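Local coordinates for protein SidF, inhibitor of growth family, member 3 (Legionella pneumophila subsp. pneumophila, PDB 4FYE) that acts as a Legionella phosphoinositide phosphatase, assigned to the class that removes the 3-phosphate from phosphatidylinositol 3,4,5-trisphosphate, at residues Asn616-Gly621 with Phe625-Leu630; Trp421-Gly426 with Glu720-Ala725; Met414-Val419 with Ser435-Gln440. The protein carries 1 engineered substitution. One frame throughout, in Å; residues are numbered along the deposited sequence.

Interaction 1: residues Asn616-Gly621 with Phe625-Leu630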
loop_
_atom_site.group_PDB
_atom_site.type_symbol
_atom_site.label_atom_id
_atom_site.label_comp_id
_atom_site.label_asym_id
_atom_site.label_seq_id
_atom_site.Cartn_x
_atom_site.Cartn_y
_atom_site.Cartn_z
ATOM N N ASN A 616 21.398 -14.116 3.245
ATOM C CA ASN A 616 20.414 -14.808 2.451
ATOM C C ASN A 616 19.486 -15.611 3.354
ATOM O O ASN A 616 19.092 -16.743 3.054
ATOM C CB ASN A 616 21.130 -15.666 1.392
ATOM C CG ASN A 616 20.183 -16.278 0.368
ATOM O OD1 ASN A 616 20.466 -17.383 -0.095
ATOM N ND2 ASN A 616 19.046 -15.605 0.033
ATOM N N THR A 617 19.080 -14.985 4.456
ATOM C CA THR A 617 18.095 -15.590 5.361
ATOM C C THR A 617 16.649 -15.027 5.239
ATOM O O THR A 617 15.700 -15.548 5.856
ATOM C CB THR A 617 18.574 -15.510 6.809
ATOM O OG1 THR A 617 18.868 -14.142 7.133
ATOM C CG2 THR A 617 19.824 -16.387 6.996
ATOM N N TRP A 618 16.474 -14.026 4.393
ATOM C CA TRP A 618 15.225 -13.267 4.342
ATOM C C TRP A 618 14.096 -14.196 3.968
ATOM O O TRP A 618 12.949 -13.984 4.327
ATOM C CB TRP A 618 15.363 -12.126 3.344
ATOM C CG TRP A 618 15.551 -12.649 1.942
ATOM C CD1 TRP A 618 16.758 -12.945 1.291
ATOM C CD2 TRP A 618 14.501 -13.059 0.999
ATOM N NE1 TRP A 618 16.527 -13.449 0.023
ATOM C CE2 TRP A 618 15.195 -13.572 -0.205
ATOM C CE3 TRP A 618 13.127 -13.033 1.015
ATOM C CZ2 TRP A 618 14.506 -14.047 -1.312
ATOM C CZ3 TRP A 618 12.433 -13.528 -0.118
ATOM C CH2 TRP A 618 13.116 -14.003 -1.259
ATOM N N HIS A 619 14.410 -15.299 3.303
ATOM C CA HIS A 619 13.348 -16.189 2.819
ATOM C C HIS A 619 13.037 -17.360 3.716
ATOM O O HIS A 619 12.128 -18.149 3.400
ATOM C CB HIS A 619 13.718 -16.695 1.432
ATOM C CG HIS A 619 14.965 -17.545 1.421
ATOM N ND1 HIS A 619 16.210 -17.031 1.166
ATOM C CD2 HIS A 619 15.142 -18.899 1.632
ATOM C CE1 HIS A 619 17.122 -17.987 1.228
ATOM N NE2 HIS A 619 16.476 -19.141 1.536
ATOM N N HIS A 620 13.749 -17.536 4.830
ATOM C CA HIS A 620 13.325 -18.598 5.757
ATOM C C HIS A 620 12.004 -18.211 6.364
ATOM O O HIS A 620 11.703 -17.023 6.488
ATOM C CB HIS A 620 14.358 -18.858 6.855
ATOM C CG HIS A 620 15.735 -19.188 6.335
ATOM N ND1 HIS A 620 16.832 -19.217 7.141
ATOM C CD2 HIS A 620 16.178 -19.540 5.057
ATOM C CE1 HIS A 620 17.916 -19.580 6.418
ATOM N NE2 HIS A 620 17.526 -19.766 5.142
ATOM N N GLY A 621 11.210 -19.203 6.756
ATOM C CA GLY A 621 9.838 -19.010 7.226
ATOM C C GLY A 621 9.812 -18.012 8.336
ATOM O O GLY A 621 9.035 -17.070 8.318
ATOM N N PHE A 625 8.292 -11.690 6.769
ATOM C CA PHE A 625 8.171 -10.396 5.900
ATOM C C PHE A 625 9.253 -9.368 6.236
ATOM O O PHE A 625 9.111 -8.149 5.957
ATOM C CB PHE A 625 6.782 -9.751 6.109
ATOM C CG PHE A 625 5.620 -10.494 5.450
ATOM C CD1 PHE A 625 4.846 -9.846 4.477
ATOM C CD2 PHE A 625 5.338 -11.830 5.751
ATOM C CE1 PHE A 625 3.759 -10.458 3.884
ATOM C CE2 PHE A 625 4.248 -12.470 5.150
ATOM C CZ PHE A 625 3.448 -11.793 4.217
ATOM N N LYS A 626 10.306 -9.810 6.932
ATOM C CA LYS A 626 11.178 -8.888 7.692
ATOM C C LYS A 626 12.000 -7.931 6.793
ATOM O O LYS A 626 12.206 -6.753 7.152
ATOM C CB LYS A 626 12.148 -9.647 8.583
ATOM C CG LYS A 626 11.503 -10.587 9.558
ATOM C CD LYS A 626 12.446 -10.765 10.729
ATOM C CE LYS A 626 11.895 -11.812 11.693
ATOM N NZ LYS A 626 13.006 -12.014 12.668
ATOM N N LEU A 627 12.429 -8.411 5.624
ATOM C CA LEU A 627 13.407 -7.663 4.856
ATOM C C LEU A 627 12.625 -6.570 4.163
ATOM O O LEU A 627 13.027 -5.403 4.219
ATOM C CB LEU A 627 14.215 -8.534 3.884
ATOM C CG LEU A 627 15.103 -7.808 2.840
ATOM C CD1 LEU A 627 16.115 -6.866 3.495
ATOM C CD2 LEU A 627 15.808 -8.849 1.954
ATOM N N GLN A 628 11.465 -6.944 3.621
ATOM C CA GLN A 628 10.536 -6.017 2.988
ATOM C C GLN A 628 10.121 -4.959 3.995
ATOM O O GLN A 628 10.130 -3.744 3.701
ATOM C CB GLN A 628 9.359 -6.823 2.437
ATOM C CG GLN A 628 9.752 -7.963 1.459
ATOM C CD GLN A 628 9.975 -9.327 2.124
ATOM O OE1 GLN A 628 10.516 -9.406 3.188
ATOM N NE2 GLN A 628 9.634 -10.402 1.447
ATOM N N THR A 629 9.825 -5.394 5.225
ATOM C CA THR A 629 9.406 -4.436 6.274
ATOM C C THR A 629 10.523 -3.489 6.636
ATOM O O THR A 629 10.271 -2.294 6.799
ATOM C CB THR A 629 8.981 -5.131 7.568
ATOM O OG1 THR A 629 7.888 -5.985 7.270
ATOM C CG2 THR A 629 8.495 -4.104 8.616
ATOM N N LEU A 630 11.763 -4.004 6.678
ATOM C CA LEU A 630 12.891 -3.215 7.098
ATOM C C LEU A 630 13.112 -2.165 6.094
ATOM O O LEU A 630 13.154 -0.968 6.417
ATOM C CB LEU A 630 14.126 -4.074 7.303
ATOM C CG LEU A 630 13.882 -4.879 8.583
ATOM C CD1 LEU A 630 14.794 -6.114 8.803
ATOM C CD2 LEU A 630 13.938 -3.918 9.761
#

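Interaction 2: residues Trp421-Gly426 with Glu720-Ala725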
loop_
_atom_site.group_PDB
_atom_site.type_symbol
_atom_site.label_atom_id
_atom_site.label_comp_id
_atom_site.label_asym_id
_atom_site.label_seq_id
_atom_site.Cartn_x
_atom_site.Cartn_y
_atom_site.Cartn_z
ATOM N N TRP A 421 4.486 -19.350 -1.027
ATOM C CA TRP A 421 5.195 -20.607 -0.870
ATOM C C TRP A 421 6.289 -20.728 -1.920
ATOM O O TRP A 421 7.222 -21.503 -1.792
ATOM C CB TRP A 421 4.200 -21.727 -0.926
ATOM C CG TRP A 421 4.781 -23.101 -0.617
ATOM C CD1 TRP A 421 5.018 -23.690 0.629
ATOM C CD2 TRP A 421 5.265 -24.084 -1.582
ATOM N NE1 TRP A 421 5.594 -24.933 0.499
ATOM C CE2 TRP A 421 5.718 -25.243 -0.803
ATOM C CE3 TRP A 421 5.329 -24.134 -2.968
ATOM C CZ2 TRP A 421 6.235 -26.381 -1.416
ATOM C CZ3 TRP A 421 5.846 -25.298 -3.577
ATOM C CH2 TRP A 421 6.286 -26.381 -2.815
ATOM N N PHE A 422 6.204 -19.960 -2.990
ATOM C CA PHE A 422 7.180 -20.043 -4.042
ATOM C C PHE A 422 8.328 -19.076 -3.894
ATOM O O PHE A 422 9.169 -19.062 -4.737
ATOM C CB PHE A 422 6.524 -19.989 -5.439
ATOM C CG PHE A 422 5.391 -21.031 -5.643
ATOM C CD1 PHE A 422 5.669 -22.293 -6.168
ATOM C CD2 PHE A 422 4.043 -20.723 -5.349
ATOM C CE1 PHE A 422 4.639 -23.247 -6.361
ATOM C CE2 PHE A 422 3.020 -21.647 -5.552
ATOM C CZ PHE A 422 3.312 -22.916 -6.041
ATOM N N ARG A 423 8.421 -18.351 -2.778
ATOM C CA ARG A 423 9.344 -17.206 -2.652
ATOM C C ARG A 423 10.824 -17.549 -2.904
ATOM O O ARG A 423 11.601 -16.704 -3.334
ATOM C CB ARG A 423 9.153 -16.484 -1.265
ATOM C CG ARG A 423 9.937 -17.124 -0.095
ATOM C CD ARG A 423 9.500 -16.672 1.302
ATOM N NE ARG A 423 8.438 -17.584 1.473
ATOM C CZ ARG A 423 8.374 -18.640 2.259
ATOM N NH1 ARG A 423 9.263 -18.970 3.237
ATOM N NH2 ARG A 423 7.279 -19.312 2.061
ATOM N N GLN A 424 11.229 -18.785 -2.624
ATOM C CA GLN A 424 12.652 -19.162 -2.763
ATOM C C GLN A 424 12.762 -20.648 -2.774
ATOM O O GLN A 424 13.040 -21.289 -1.772
ATOM C CB GLN A 424 13.556 -18.600 -1.669
ATOM C CG GLN A 424 15.085 -18.719 -2.022
ATOM C CD GLN A 424 15.517 -17.653 -3.052
ATOM O OE1 GLN A 424 14.679 -16.926 -3.552
ATOM N NE2 GLN A 424 16.804 -17.568 -3.364
ATOM N N VAL A 425 12.517 -21.186 -3.937
ATOM C CA VAL A 425 12.439 -22.621 -4.206
ATOM C C VAL A 425 13.877 -23.221 -4.246
ATOM O O VAL A 425 14.856 -22.514 -4.495
ATOM C CB VAL A 425 11.770 -22.584 -5.583
ATOM C CG1 VAL A 425 12.643 -23.069 -6.788
ATOM C CG2 VAL A 425 10.290 -22.884 -5.495
ATOM N N GLY A 426 14.022 -24.517 -3.959
ATOM C CA GLY A 426 15.351 -25.151 -3.900
ATOM C C GLY A 426 16.101 -25.184 -5.246
ATOM O O GLY A 426 15.559 -24.749 -6.277
ATOM N N GLU A 720 -1.841 -17.094 2.543
ATOM C CA GLU A 720 -1.556 -18.342 3.254
ATOM C C GLU A 720 -0.375 -18.183 4.148
ATOM O O GLU A 720 0.762 -18.069 3.673
ATOM C CB GLU A 720 -1.298 -19.450 2.297
ATOM C CG GLU A 720 -2.564 -19.870 1.596
ATOM C CD GLU A 720 -2.284 -20.811 0.440
ATOM O OE1 GLU A 720 -2.726 -20.478 -0.688
ATOM O OE2 GLU A 720 -1.604 -21.854 0.662
ATOM N N ILE A 721 -0.626 -18.189 5.455
ATOM C CA ILE A 721 0.457 -18.012 6.388
ATOM C C ILE A 721 1.497 -19.130 6.160
ATOM O O ILE A 721 1.108 -20.271 5.958
ATOM C CB ILE A 721 -0.050 -17.924 7.836
ATOM C CG1 ILE A 721 -0.881 -16.629 8.001
ATOM C CG2 ILE A 721 1.119 -17.910 8.791
ATOM C CD1 ILE A 721 -1.843 -16.632 9.207
ATOM N N GLN A 722 2.792 -18.774 6.151
ATOM C CA GLN A 722 3.869 -19.708 5.859
ATOM C C GLN A 722 4.484 -20.234 7.104
ATOM O O GLN A 722 4.869 -21.376 7.131
ATOM C CB GLN A 722 4.993 -19.052 5.048
ATOM C CG GLN A 722 4.580 -18.783 3.595
ATOM C CD GLN A 722 4.039 -20.000 2.892
ATOM O OE1 GLN A 722 2.845 -20.097 2.660
ATOM N NE2 GLN A 722 4.909 -20.939 2.557
ATOM N N ASP A 723 4.661 -19.361 8.096
ATOM C CA ASP A 723 5.084 -19.746 9.428
ATOM C C ASP A 723 4.182 -19.092 10.543
ATOM O O ASP A 723 4.103 -17.842 10.665
ATOM C CB ASP A 723 6.551 -19.380 9.601
ATOM C CG ASP A 723 7.039 -19.645 10.998
ATOM O OD1 ASP A 723 6.172 -19.916 11.879
ATOM O OD2 ASP A 723 8.261 -19.543 11.244
ATOM N N LYS A 724 3.503 -19.932 11.342
ATOM C CA LYS A 724 2.303 -19.473 12.075
ATOM C C LYS A 724 2.758 -18.498 13.199
ATOM O O LYS A 724 2.026 -17.645 13.661
ATOM C CB LYS A 724 1.475 -20.628 12.639
ATOM C CG LYS A 724 2.258 -21.405 13.668
ATOM C CD LYS A 724 1.416 -22.443 14.392
ATOM C CE LYS A 724 2.216 -22.923 15.616
ATOM N NZ LYS A 724 1.642 -24.011 16.455
ATOM N N ALA A 725 4.019 -18.589 13.581
ATOM C CA ALA A 725 4.524 -17.746 14.626
ATOM C C ALA A 725 4.728 -16.283 14.194
ATOM O O ALA A 725 4.930 -15.410 15.063
ATOM C CB ALA A 725 5.795 -18.369 15.137
#

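Interaction 3: residues Met414-Val419 with Ser435-Gln440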
loop_
_atom_site.group_PDB
_atom_site.type_symbol
_atom_site.label_atom_id
_atom_site.label_comp_id
_atom_site.label_asym_id
_atom_site.label_seq_id
_atom_site.Cartn_x
_atom_site.Cartn_y
_atom_site.Cartn_z
ATOM N N MET A 414 12.854 0.318 -6.231
ATOM C CA MET A 414 11.950 -0.738 -6.329
ATOM C C MET A 414 12.634 -1.970 -5.876
ATOM O O MET A 414 13.740 -2.222 -6.345
ATOM C CB MET A 414 11.480 -0.935 -7.740
ATOM C CG MET A 414 10.569 -2.150 -7.697
ATOM S SD MET A 414 9.829 -2.385 -9.269
ATOM C CE MET A 414 8.809 -3.792 -9.077
ATOM N N SER A 415 11.974 -2.733 -4.981
ATOM C CA SER A 415 12.456 -4.087 -4.596
ATOM C C SER A 415 11.392 -5.144 -4.805
ATOM O O SER A 415 10.229 -4.843 -4.835
ATOM C CB SER A 415 12.950 -4.137 -3.146
ATOM O OG SER A 415 11.942 -3.771 -2.217
ATOM N N SER A 416 11.762 -6.403 -4.933
ATOM C CA SER A 416 10.732 -7.378 -5.130
ATOM C C SER A 416 11.152 -8.665 -4.490
ATOM O O SER A 416 11.949 -9.409 -5.056
ATOM C CB SER A 416 10.510 -7.550 -6.598
ATOM O OG SER A 416 9.460 -8.462 -6.790
ATOM N N TRP A 417 10.650 -8.932 -3.285
ATOM C CA TRP A 417 11.054 -10.161 -2.616
ATOM C C TRP A 417 9.818 -10.830 -2.164
ATOM O O TRP A 417 9.063 -10.262 -1.336
ATOM C CB TRP A 417 11.850 -9.866 -1.373
ATOM C CG TRP A 417 13.280 -9.451 -1.540
ATOM C CD1 TRP A 417 14.362 -10.252 -1.947
ATOM C CD2 TRP A 417 13.861 -8.159 -1.199
ATOM N NE1 TRP A 417 15.527 -9.523 -1.930
ATOM C CE2 TRP A 417 15.301 -8.269 -1.475
ATOM C CE3 TRP A 417 13.361 -6.979 -0.717
ATOM C CZ2 TRP A 417 16.169 -7.216 -1.282
ATOM C CZ3 TRP A 417 14.237 -5.912 -0.516
ATOM C CH2 TRP A 417 15.603 -6.018 -0.809
ATOM N N GLY A 418 9.657 -12.080 -2.620
ATOM C CA GLY A 418 8.397 -12.803 -2.506
ATOM C C GLY A 418 8.046 -13.226 -1.095
ATOM O O GLY A 418 8.935 -13.300 -0.202
ATOM N N VAL A 419 6.770 -13.580 -0.892
ATOM C CA VAL A 419 6.353 -13.966 0.415
ATOM C C VAL A 419 5.536 -15.298 0.427
ATOM O O VAL A 419 5.304 -15.913 1.476
ATOM C CB VAL A 419 5.640 -12.671 0.899
ATOM C CG1 VAL A 419 4.193 -12.738 0.829
ATOM C CG2 VAL A 419 6.314 -11.928 2.041
ATOM N N SER A 435 15.930 -16.304 -9.686
ATOM C CA SER A 435 16.903 -15.367 -10.224
ATOM C C SER A 435 16.375 -14.140 -10.994
ATOM O O SER A 435 17.160 -13.224 -11.282
ATOM C CB SER A 435 17.884 -16.093 -11.148
ATOM O OG SER A 435 17.291 -16.241 -12.424
ATOM N N VAL A 436 15.094 -14.148 -11.348
ATOM C CA VAL A 436 14.460 -13.041 -12.040
ATOM C C VAL A 436 14.704 -11.648 -11.391
ATOM O O VAL A 436 14.821 -10.678 -12.100
ATOM C CB VAL A 436 12.925 -13.237 -12.108
ATOM C CG1 VAL A 436 12.269 -11.990 -12.726
ATOM C CG2 VAL A 436 12.588 -14.466 -12.924
ATOM N N THR A 437 14.743 -11.561 -10.059
ATOM C CA THR A 437 14.736 -10.306 -9.309
ATOM C C THR A 437 16.121 -10.081 -8.697
ATOM O O THR A 437 16.341 -9.038 -8.037
ATOM C CB THR A 437 13.741 -10.366 -8.100
ATOM O OG1 THR A 437 14.111 -11.496 -7.272
ATOM C CG2 THR A 437 12.287 -10.473 -8.550
ATOM N N LYS A 438 17.017 -11.065 -8.851
ATOM C CA LYS A 438 18.390 -10.997 -8.290
ATOM C C LYS A 438 19.035 -9.629 -8.552
ATOM O O LYS A 438 19.444 -8.952 -7.601
ATOM C CB LYS A 438 19.284 -12.130 -8.835
ATOM C CG LYS A 438 20.512 -12.467 -7.973
ATOM C CD LYS A 438 21.694 -13.088 -8.762
ATOM C CE LYS A 438 22.926 -12.165 -9.010
ATOM N NZ LYS A 438 22.772 -10.690 -8.717
ATOM N N ASN A 439 19.130 -9.234 -9.832
ATOM C CA ASN A 439 19.753 -7.953 -10.212
ATOM C C ASN A 439 19.116 -6.695 -9.553
ATOM O O ASN A 439 19.843 -5.810 -9.009
ATOM C CB ASN A 439 19.775 -7.791 -11.748
ATOM C CG ASN A 439 20.905 -8.617 -12.418
ATOM O OD1 ASN A 439 21.821 -9.131 -11.753
ATOM N ND2 ASN A 439 20.835 -8.744 -13.741
ATOM N N GLN A 440 17.776 -6.610 -9.600
ATOM C CA GLN A 440 17.101 -5.370 -9.217
ATOM C C GLN A 440 17.213 -5.236 -7.724
ATOM O O GLN A 440 17.380 -4.143 -7.205
ATOM C CB GLN A 440 15.663 -5.362 -9.699
ATOM C CG GLN A 440 14.829 -4.136 -9.305
ATOM C CD GLN A 440 15.547 -2.804 -9.475
ATOM O OE1 GLN A 440 16.357 -2.595 -10.399
ATOM N NE2 GLN A 440 15.285 -1.914 -8.557
#

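Interaction 1: residues Asn616-Gly621 with Phe625-Leu630
W618 and L627 carry this buried contact, and their CA atoms, the nearest pair across the segments, are 5.9 Å apart; the two segments together bury 141 Å² against each other, and no hydrogen bond joins them. Along 625-630, F625 comes first, at the N-cap position of helix 626-637, with its ring meeting F719 edge-to-face. Its carbonyl O takes two bonds from one residue of the first turn: T629 N at 2.9 Å and T629 OG1 at 2.8 Å, the hydroxyl oxygen standing 46° out of the carbonyl plane. K626 follows, with its NZ in a salt bridge to D681. At L627 the chain meets the loop. With CG anti to the backbone N (chi1 169°), the leucine branch is directed at the loop, and CD2 lies 3.6 Å from W618 CB and 3.8 Å from W618 CG. The touch is thus made at the root of the indole, where the two side chains pass at a slant. L627 also rests on A609 of helix 590-614. The end of Q628 bends toward the indole, NE2 lying 4.4 Å from W618 CE3 while it donates to W417 O; the W417 ring itself meets that of W618. Within 616-621, a type I turn closes with H620 N to T617 O at 3.0 Å. The whole is a short loop between two helices, 590-614 and 626-637, opened by a Schellman motif at N616, with its tryptophan packed on the first turn of the second helix.

Interaction 2: residues Trp421-Gly426 with Glu720-Ala725
A single glutamine, Q722, makes every contact of 720-725 with 421-426, its side chain reaching into the angle between the W421 indole and the R423 guanidinium. This is a loop-to-loop contact at the surface, between the connection from strand 402-416 to helix 438-458 and the one from helix 701-712 to helix 733-741. W421 and Q722 have the nearest CA atoms, 6.9 Å apart, and 138 Å² is buried in all. The end of the glutamine comes to the edge of the indole, near its plane, on the CD1 side; the two side chains cross almost perpendicularly, with amide and ring planes 74° apart. R423 and Q722 instead slide past each other in opposite senses, and their flat groups are turned by 66°. Here R423 NH2 lies 3.1 Å from Q722 CG and 3.4 Å from Q722 CD. The amide of Q722 is probably modelled turned over, and which of its ends faces the arginine is therefore left undecided. Clear hydrogen bonds place the guanidinium: NH2 donates to N420 O and NH1 to H619 O, so the arginine ties its own loop to the 616-621 loop while offering an edge to Q722. W421 CE3 packs over one face of the F422 ring, 3.6 Å above its plane and displaced toward the rim; the tryptophan also touches a crystal neighbour, which may influence its pose. Just beyond Q722, an Asx turn leads into a 3-10 segment that begins at K724, as A725 N donates to D723 OD1 over 3.0 Å at 157°.

Interaction 3: residues Met414-Val419 with Ser435-Gln440
This buried contact joins the end of a central strand to the start of the helix that follows it: M414-S416 close strand 402-416, and S435-T437 lead into helix 438-458, whose first turn holds Q440. Its one hydrogen bond across the segments runs from Q440 NE2 to M414 O, 2.7 Å long and nearly straight at 166°. The donor is tilted 18° from the carbonyl plane, while the acceptor lies almost within the amide plane. A bend at chi2, after CG has set out anti to the backbone N, turns the amide toward the strand. Its rotation is fixed from the other end as well, since Q440 OE1 accepts from R443 NH1 and is hydrogen-bonded to Y547 OH. The second meeting point is van der Waals packing: T437 CG2 meets S416 CB at 3.9 Å and S416 OG also at 3.9 Å, with T437 CB 3.7 Å from S416 O. S416 OG bonds to Q360 OE1 of the neighbouring strand, and S416 O accepts from N441 ND2. The result is a strand-loop-helix connection in which an inner strand of the four-stranded mixed sheet is tied by a side chain to the first turn of the next helix.

How the interactions relate
Interactions 1 and 3 are buried and interaction 2 lies at the surface. Interactions 2 and 3 use the chain at and after the end of strand 402-416, and interaction 1 packs against it. Interaction 1 is apolar, interaction 3 relies on one well-formed amide-to-carbonyl bond, and interaction 2 gathers around a glutamine whose amide orientation is uncertain. Side-chain-to-carbonyl hydrogen bonds join interaction 1 to each of the other two, whereas interactions 2 and 3, with centres about 16 Å apart, meet by packing. The sequence separations differ sharply: interactions 1 and 3 each join neighbouring elements, whereas interaction 2 spans 293 intervening residues.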